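PDB 2D5W: peptide ABC transporter, peptide-binding protein from Thermus thermophilus, which binds oligopeptides and probably delivers them to an ABC transporter for uptake into the cell. Local coordinates for residues R292-F297 against V556-V561; N6-G11 against S266-S271. All blocks are in the same frame, centred on the assembly; numbering follows the deposited sequence.

Interaction 1: R292-F297 against V556-V561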
# COMPACT_ATOMS: atom_id res chain seq x y z
N ARG A 292 -24.22 19.45 -7.48
CA ARG A 292 -23.99 18.80 -6.20
C ARG A 292 -22.56 18.32 -5.98
O ARG A 292 -21.96 18.60 -4.95
CB ARG A 292 -24.95 17.61 -6.05
CG ARG A 292 -26.41 17.99 -6.20
CD ARG A 292 -27.32 16.76 -6.25
NE ARG A 292 -27.43 16.08 -4.97
CZ ARG A 292 -27.05 14.82 -4.74
NH1 ARG A 292 -26.52 14.09 -5.72
NH2 ARG A 292 -27.21 14.29 -3.54
N PHE A 293 -22.01 17.60 -6.96
CA PHE A 293 -20.66 17.05 -6.85
C PHE A 293 -19.90 17.09 -8.15
O PHE A 293 -20.48 17.17 -9.23
CB PHE A 293 -20.71 15.58 -6.42
CG PHE A 293 -21.31 15.34 -5.07
CD1 PHE A 293 -22.69 15.26 -4.90
CD2 PHE A 293 -20.49 15.18 -3.96
CE1 PHE A 293 -23.25 15.04 -3.65
CE2 PHE A 293 -21.03 14.96 -2.70
CZ PHE A 293 -22.41 14.89 -2.54
N ASP A 294 -18.58 17.02 -8.03
CA ASP A 294 -17.69 16.94 -9.18
C ASP A 294 -17.09 15.54 -9.11
O ASP A 294 -16.82 15.03 -8.02
CB ASP A 294 -16.57 17.99 -9.11
CG ASP A 294 -17.07 19.38 -9.42
OD1 ASP A 294 -17.30 20.15 -8.46
OD2 ASP A 294 -17.25 19.70 -10.61
N ILE A 295 -16.92 14.91 -10.26
CA ILE A 295 -16.35 13.57 -10.33
C ILE A 295 -15.04 13.65 -11.09
O ILE A 295 -14.98 14.19 -12.19
CB ILE A 295 -17.30 12.60 -11.07
CG1 ILE A 295 -18.67 12.61 -10.39
CG2 ILE A 295 -16.70 11.19 -11.07
CD1 ILE A 295 -19.74 11.86 -11.16
N TRP A 296 -13.98 13.12 -10.49
CA TRP A 296 -12.65 13.13 -11.09
C TRP A 296 -12.06 11.73 -11.14
O TRP A 296 -12.38 10.89 -10.31
CB TRP A 296 -11.69 14.00 -10.27
CG TRP A 296 -12.18 15.37 -9.97
CD1 TRP A 296 -12.80 15.80 -8.84
CD2 TRP A 296 -12.06 16.51 -10.82
NE1 TRP A 296 -13.07 17.15 -8.92
CE2 TRP A 296 -12.63 17.61 -10.13
CE3 TRP A 296 -11.52 16.72 -12.10
CZ2 TRP A 296 -12.67 18.90 -10.67
CZ3 TRP A 296 -11.57 18.00 -12.64
CH2 TRP A 296 -12.14 19.07 -11.93
N PHE A 297 -11.17 11.50 -12.11
CA PHE A 297 -10.49 10.22 -12.24
C PHE A 297 -9.00 10.54 -12.23
O PHE A 297 -8.50 11.25 -13.10
CB PHE A 297 -10.88 9.54 -13.55
CG PHE A 297 -12.31 9.07 -13.57
CD1 PHE A 297 -12.65 7.79 -13.15
CD2 PHE A 297 -13.32 9.93 -13.99
CE1 PHE A 297 -13.97 7.37 -13.14
CE2 PHE A 297 -14.65 9.52 -13.99
CZ PHE A 297 -14.98 8.24 -13.56
N VAL A 556 -16.48 14.70 -5.12
CA VAL A 556 -16.26 15.79 -4.18
C VAL A 556 -17.38 16.81 -4.19
O VAL A 556 -17.73 17.35 -5.24
CB VAL A 556 -14.92 16.49 -4.51
CG1 VAL A 556 -14.62 17.57 -3.48
CG2 VAL A 556 -13.79 15.46 -4.56
N ARG A 557 -17.94 17.10 -3.02
CA ARG A 557 -19.03 18.06 -2.93
C ARG A 557 -18.57 19.45 -3.35
O ARG A 557 -17.47 19.88 -3.01
CB ARG A 557 -19.58 18.14 -1.51
CG ARG A 557 -20.90 18.91 -1.43
CD ARG A 557 -21.29 19.26 -0.01
NE ARG A 557 -21.37 18.09 0.87
CZ ARG A 557 -22.34 17.17 0.83
NH1 ARG A 557 -23.33 17.28 -0.05
NH2 ARG A 557 -22.32 16.16 1.68
N LYS A 558 -19.42 20.14 -4.10
CA LYS A 558 -19.08 21.49 -4.53
C LYS A 558 -18.90 22.35 -3.29
O LYS A 558 -19.64 22.22 -2.32
CB LYS A 558 -20.16 22.04 -5.46
CG LYS A 558 -20.19 21.30 -6.79
CD LYS A 558 -21.25 21.82 -7.74
CE LYS A 558 -21.16 21.10 -9.08
NZ LYS A 558 -19.89 21.38 -9.81
N GLY A 559 -17.89 23.21 -3.32
CA GLY A 559 -17.63 24.08 -2.19
C GLY A 559 -16.45 23.62 -1.35
O GLY A 559 -15.86 24.42 -0.62
N LEU A 560 -16.10 22.34 -1.44
CA LEU A 560 -14.97 21.81 -0.68
C LEU A 560 -13.70 22.03 -1.47
O LEU A 560 -13.58 21.55 -2.60
CB LEU A 560 -15.15 20.30 -0.42
CG LEU A 560 -14.08 19.67 0.48
CD1 LEU A 560 -14.26 20.17 1.91
CD2 LEU A 560 -14.19 18.16 0.44
N VAL A 561 -12.74 22.74 -0.89
CA VAL A 561 -11.49 22.99 -1.60
C VAL A 561 -10.27 22.36 -0.95
O VAL A 561 -10.24 22.09 0.26
CB VAL A 561 -11.22 24.50 -1.79
CG1 VAL A 561 -12.25 25.10 -2.74
CG2 VAL A 561 -11.23 25.21 -0.45
O HOH W 1 -24.16 18.61 -2.59
O HOH W 2 -16.35 19.81 -6.10
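Asp-294 and Val-556 form a hydrogen-bonded pair in the antiparallel ladder between the two segments, each amide donating to the other's carbonyl, with N to O separations of 2.9 Å from Asp-294 N to Val-556 O and the same in return. One residue along, Phe-293 and Arg-557 make the non-hydrogen-bonded pair, their CA atoms 4.4 Å apart. Lys-558 N then donates almost straight to Arg-292 O, reaching it from above the carbonyl plane, just as the chain enters the type II turn from Arg-557 to Leu-560.

The aromatic contact lies on the face carrying Phe-293 and Arg-557. The ring sets CD2 3.3 Å from Arg-557 N, while CE2 packs on Arg-557 CB. Farther out, Phe-293 CZ comes 3.6 Å from NH1 over one face of the Arg-557 guanidinium, the two planes inclined by 49°. The NE and NH2 of Arg-557 are held by Asp-268 and Gly-265 O.

Charge pairing occupies the other face. Lys-558 crosses Asp-294 at about a right angle and sets NZ 3.2 Å from both OD1 and OD2, a salt bridge whose two hydrogen bonds are weak. The final bend of the lysine (chi4 -65°) places NZ there.

Two waters complete the polar network. One donates to Arg-292 O and accepts from Arg-557 NH1 at the guanidinium edge; the other lies 2.6 Å from Asp-294 OD1 and 2.9 Å from Val-556 O.

The chemistry is thus divided between the two faces of the sheet: on one a buried phenylalanine meets an arginine already engaged by a carboxylate, on the other an exposed lysine makes a salt bridge whose hydrogen bonds are weak, while the short, nearly straight backbone bonds between them set the register.

Interaction 2: N6-G11 against S266-S271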
# COMPACT_ATOMS: atom_id res chain seq x y z
N ASN A 6 -19.16 22.83 9.80
CA ASN A 6 -17.74 22.87 9.45
C ASN A 6 -17.06 21.52 9.64
O ASN A 6 -16.07 21.40 10.36
CB ASN A 6 -17.04 23.94 10.30
CG ASN A 6 -15.77 24.45 9.65
OD1 ASN A 6 -15.43 24.04 8.54
ND2 ASN A 6 -15.07 25.34 10.34
N SER A 7 -17.61 20.50 8.98
CA SER A 7 -17.07 19.15 9.07
C SER A 7 -16.84 18.54 7.69
O SER A 7 -17.27 19.09 6.67
CB SER A 7 -18.02 18.26 9.86
OG SER A 7 -19.28 18.15 9.21
N LEU A 8 -16.16 17.40 7.68
CA LEU A 8 -15.84 16.68 6.45
C LEU A 8 -16.11 15.19 6.61
O LEU A 8 -15.45 14.51 7.40
CB LEU A 8 -14.36 16.89 6.10
CG LEU A 8 -13.77 16.05 4.97
CD1 LEU A 8 -14.49 16.35 3.66
CD2 LEU A 8 -12.29 16.33 4.84
N VAL A 9 -17.09 14.68 5.86
CA VAL A 9 -17.43 13.26 5.92
C VAL A 9 -16.86 12.59 4.67
O VAL A 9 -17.18 12.96 3.54
CB VAL A 9 -18.96 13.05 5.96
CG1 VAL A 9 -19.28 11.56 5.92
CG2 VAL A 9 -19.53 13.67 7.23
N ILE A 10 -15.99 11.61 4.89
CA ILE A 10 -15.33 10.88 3.82
C ILE A 10 -15.83 9.44 3.77
O ILE A 10 -15.85 8.75 4.79
CB ILE A 10 -13.80 10.89 4.02
CG1 ILE A 10 -13.30 12.33 4.06
CG2 ILE A 10 -13.12 10.10 2.91
CD1 ILE A 10 -11.85 12.47 4.48
N GLY A 11 -16.22 8.99 2.58
CA GLY A 11 -16.71 7.63 2.43
C GLY A 11 -15.64 6.67 1.94
O GLY A 11 -14.89 6.99 1.00
N SER A 266 -25.00 12.65 1.67
CA SER A 266 -24.51 12.83 3.04
C SER A 266 -23.00 12.71 3.17
O SER A 266 -22.44 13.01 4.23
CB SER A 266 -25.19 11.83 3.98
OG SER A 266 -24.79 10.50 3.71
N ILE A 267 -22.34 12.30 2.10
CA ILE A 267 -20.89 12.14 2.10
C ILE A 267 -20.25 13.28 1.30
O ILE A 267 -20.57 13.50 0.13
CB ILE A 267 -20.51 10.76 1.52
CG1 ILE A 267 -21.00 9.67 2.48
CG2 ILE A 267 -19.00 10.66 1.30
CD1 ILE A 267 -20.91 8.27 1.93
N ASP A 268 -19.35 14.02 1.95
CA ASP A 268 -18.69 15.16 1.31
C ASP A 268 -17.65 14.82 0.27
O ASP A 268 -17.50 15.54 -0.72
CB ASP A 268 -18.05 16.05 2.37
CG ASP A 268 -19.05 16.58 3.38
OD1 ASP A 268 -20.07 17.16 2.96
OD2 ASP A 268 -18.82 16.41 4.59
N ALA A 269 -16.90 13.75 0.50
CA ALA A 269 -15.85 13.35 -0.43
C ALA A 269 -15.57 11.87 -0.28
O ALA A 269 -15.87 11.28 0.76
CB ALA A 269 -14.58 14.14 -0.14
N THR A 270 -14.98 11.27 -1.31
CA THR A 270 -14.65 9.86 -1.23
C THR A 270 -13.15 9.65 -1.06
O THR A 270 -12.33 10.46 -1.47
CB THR A 270 -15.15 9.09 -2.47
OG1 THR A 270 -14.66 9.72 -3.66
CG2 THR A 270 -16.67 9.05 -2.49
N SER A 271 -12.83 8.53 -0.42
CA SER A 271 -11.47 8.10 -0.14
C SER A 271 -10.84 7.51 -1.40
O SER A 271 -11.53 7.26 -2.39
CB SER A 271 -11.53 7.03 0.96
OG SER A 271 -10.32 6.30 1.11
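Val-9 O accepts from both Asp-268 N, weakly, and Ala-269 N, and the chains then run as a short parallel ladder in which Ile-10 pairs with Ala-269 and Gly-11 with Thr-270, their CA atoms 4.9 and 4.8 Å apart. Gly-11 N donates to Ala-269 O, and Ser-271 N to Gly-11 O, both at 2.9 Å.

Asp-268 extends the pairing with its side chain. Its OD2 accepts from Val-9 N at 2.8 Å, an N-H...O angle of 163°, through the anti lone pair, the one directed away from OD1. With CG beside the backbone N (chi1 -59°), the carboxylate is carried to Val-9 N; OD1 is engaged by Arg-557 in a salt bridge, and separate partners thus hold the two oxygens. An alanine here would probably leave Val-9 N and the Arg-557 guanidinium without their carboxylate partner.

Apolar groups pack around this polar join. Leu-8 CD1 meets Asp-268 CB at 3.8 Å, the two side chains crossing obliquely. Ile-267 CG2 rests 3.5 Å from Gly-11 N. Ile-10 CG2 comes 3.7 Å from Ser-271 N. Behind 266-271, Ile-267 packs against Leu-258, Ala-261 and Val-262 of helix 255-264.

Strand 7-12 also pairs in parallel with strand 246-251, and helix 255-264 connects that strand to 269-270. The result is a beta-alpha-beta crossover with the N-terminal strand between its two parallel strands, an arrangement consistent with the alpha/beta architecture of periplasmic-type solute-binding proteins.

How the interactions relate
From the N terminus, strand 7-12 comes first and waits some 255 residues for its partner, 266-271, which follows helix 255-264 and closes interaction 2. About twenty residues later the chain enters 292-297, the start of long strand 293-308, and interaction 1 closes only when strand 544-557 returns near the C-terminal end. The two loops therefore follow in series, neither nested nor crossed. In space their centres are about 10 Å apart, joined by the Arg-557 NE to Asp-268 OD1 salt bridge of 2.6 Å and by Leu-560 CD2 packing on Leu-8 CD1. Together they tie the five-stranded sheet holding the N-terminal strand to the mixed sheet containing strands 293-308 and 544-557.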